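DUF3013 family protein (Enterococcus faecalis, PDB 3NAT) is of unknown function, belonging to the DUF3013 family, and folds as an alpha-beta half sandwich that pairs with a second copy of itself. Local coordinates at residues K33-E38 / P77-V82. Numbering follows the deposited sequence.
Sequences KNHTIE and PQKSVV
Asn34 lays its carboxamide alongside the backbone of Val81 and grips that residue at both of its peptide groups. With CG anti to the backbone N (chi1 -162°), the amide reaches across to the loop: OD1 accepts the N-H of Val81 at 2.8 Å, and ND2 donates to Val81 O at 2.9 Å. Both bonds run in the plane of the accepting carbonyl, on a lone pair, and the second is nearly straight (175° at the hydrogen). Because Val81 O also lies almost within the amide plane of Asn34, the two bonds fix the rotation of the carboxamide and copy the pairing that a neighbouring strand would give.

Next to this pair, the Ser80 hydroxyl is within hydrogen-bonding distance of two successive carbonyls of the turn. OG lies 2.9 Å from Asn34 O and 2.8 Å from His35 O, so its single proton has two acceptors within reach. The same oxygen is hydrogen-bonded to the backbone N of Asn76, so that OG joins the start of the loop to the turn.

On the other side of Ser80 in sequence, Lys79 crosses the His35 imidazole obliquely. Its CG sits over the centre of one ring face, 3.7 Å from the ring centroid and close to the normal, in a CH-pi contact, while CB lies above CG of the histidine.

Asn34 and His35 belong to the turn of the beta hairpin formed by strands 25-31 and 36-46, and the loop following strand 65-75 folds back against it. Thr36 begins strand 36-46, an inner strand of the four-stranded sheet, its OG1 bonded to Phe74 O, and Tyr93 OH reaches His35 O. Within the same loop as Ser80, Val82 N bonds to OD1 of Asp84 of the second subunit, so the loop that meets the hairpin turn also borders that subunit.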
loop_
_atom_site.group_PDB
_atom_site.type_symbol
_atom_site.label_atom_id
_atom_site.label_comp_id
_atom_site.label_asym_id
_atom_site.label_seq_id
_atom_site.Cartn_x
_atom_site.Cartn_y
_atom_site.Cartn_z
ATOM N N LYS A 33 10.467 1.527 12.412
ATOM C CA LYS A 33 10.630 0.129 12.001
ATOM C C LYS A 33 9.880 -0.200 10.708
ATOM O O LYS A 33 10.418 -0.853 9.817
ATOM C CB LYS A 33 10.171 -0.820 13.107
ATOM C CG LYS A 33 10.877 -0.634 14.432
ATOM C CD LYS A 33 10.333 -1.600 15.475
ATOM C CE LYS A 33 11.046 -1.447 16.812
ATOM N NZ LYS A 33 12.499 -1.767 16.714
ATOM N N ASN A 34 8.635 0.257 10.612
ATOM C CA ASN A 34 7.771 -0.088 9.491
ATOM C C ASN A 34 7.881 0.898 8.334
ATOM O O ASN A 34 7.164 0.773 7.338
ATOM C CB ASN A 34 6.317 -0.177 9.956
ATOM C CG ASN A 34 5.436 -0.934 8.984
ATOM O OD1 ASN A 34 5.919 -1.719 8.175
ATOM N ND2 ASN A 34 4.132 -0.709 9.070
ATOM N N HIS A 35 8.777 1.875 8.467
ATOM C CA HIS A 35 9.018 2.836 7.396
ATOM C C HIS A 35 7.743 3.549 7.026
ATOM O O HIS A 35 7.367 3.615 5.853
ATOM C CB HIS A 35 9.580 2.130 6.173
ATOM C CG HIS A 35 10.940 1.560 6.396
ATOM N ND1 HIS A 35 12.091 2.222 6.034
ATOM C CD2 HIS A 35 11.335 0.400 6.970
ATOM C CE1 HIS A 35 13.139 1.489 6.362
ATOM N NE2 HIS A 35 12.707 0.378 6.931
ATOM N N THR A 36 7.092 4.101 8.038
ATOM C CA THR A 36 5.741 4.583 7.889
ATOM C C THR A 36 5.536 5.838 8.712
ATOM O O THR A 36 6.081 5.973 9.802
ATOM C CB THR A 36 4.774 3.510 8.354
ATOM O OG1 THR A 36 3.943 3.119 7.257
ATOM C CG2 THR A 36 3.930 4.011 9.502
ATOM N N ILE A 37 4.758 6.765 8.178
ATOM C CA ILE A 37 4.457 7.998 8.889
ATOM C C ILE A 37 2.960 8.198 8.899
ATOM O O ILE A 37 2.347 8.317 7.840
ATOM C CB ILE A 37 5.081 9.210 8.199
ATOM C CG1 ILE A 37 6.603 9.208 8.361
ATOM C CG2 ILE A 37 4.495 10.482 8.756
ATOM C CD1 ILE A 37 7.298 10.361 7.631
ATOM N N GLU A 38 2.370 8.236 10.087
ATOM C CA GLU A 38 0.920 8.311 10.195
ATOM C C GLU A 38 0.475 9.642 10.764
ATOM O O GLU A 38 1.017 10.113 11.757
ATOM C CB GLU A 38 0.396 7.181 11.069
ATOM C CG GLU A 38 -1.102 7.198 11.294
ATOM C CD GLU A 38 -1.569 6.069 12.223
ATOM O OE1 GLU A 38 -0.711 5.449 12.901
ATOM O OE2 GLU A 38 -2.792 5.803 12.282
ATOM N N PRO A 77 6.241 1.211 -0.270
ATOM C CA PRO A 77 5.694 -0.029 -0.827
ATOM C C PRO A 77 6.746 -1.124 -0.944
ATOM O O PRO A 77 6.397 -2.300 -1.032
ATOM C CB PRO A 77 5.210 0.396 -2.214
ATOM C CG PRO A 77 4.974 1.858 -2.098
ATOM C CD PRO A 77 6.063 2.346 -1.189
ATOM N N GLN A 78 8.015 -0.734 -0.937
ATOM C CA GLN A 78 9.112 -1.691 -0.944
ATOM C C GLN A 78 9.436 -2.173 0.467
ATOM O O GLN A 78 10.089 -3.195 0.638
ATOM C CB GLN A 78 10.368 -1.066 -1.553
ATOM C CG GLN A 78 10.177 -0.496 -2.937
ATOM C CD GLN A 78 9.785 -1.550 -3.939
ATOM O OE1 GLN A 78 10.105 -2.728 -3.775
ATOM N NE2 GLN A 78 9.086 -1.136 -4.992
ATOM N N LYS A 79 8.988 -1.426 1.473
ATOM C CA LYS A 79 9.324 -1.717 2.868
ATOM C C LYS A 79 8.104 -1.984 3.756
ATOM O O LYS A 79 7.932 -3.083 4.250
ATOM C CB LYS A 79 10.140 -0.572 3.474
ATOM C CG LYS A 79 11.647 -0.728 3.400
ATOM C CD LYS A 79 12.159 -0.646 1.975
ATOM C CE LYS A 79 13.587 -0.080 1.913
ATOM N NZ LYS A 79 14.581 -0.867 2.705
ATOM N N SER A 80 7.270 -0.968 3.958
ATOM C CA SER A 80 6.154 -1.031 4.904
ATOM C C SER A 80 5.214 -2.227 4.726
ATOM O O SER A 80 4.897 -2.618 3.597
ATOM C CB SER A 80 5.328 0.255 4.825
ATOM O OG SER A 80 6.157 1.391 4.706
ATOM N N VAL A 81 4.771 -2.795 5.849
ATOM C CA VAL A 81 3.632 -3.714 5.850
ATOM C C VAL A 81 2.380 -2.952 6.277
ATOM O O VAL A 81 2.394 -2.246 7.291
ATOM C CB VAL A 81 3.840 -4.919 6.780
ATOM C CG1 VAL A 81 2.954 -4.814 8.012
ATOM C CG2 VAL A 81 3.503 -6.175 6.042
ATOM N N VAL A 82 1.305 -3.086 5.504
ATOM C CA VAL A 82 0.152 -2.206 5.671
ATOM C C VAL A 82 -1.180 -2.877 5.407
ATOM O O VAL A 82 -1.320 -3.616 4.445
ATOM C CB VAL A 82 0.241 -0.997 4.719
ATOM C CG1 VAL A 82 -1.085 -0.242 4.693
ATOM C CG2 VAL A 82 1.429 -0.073 5.080
#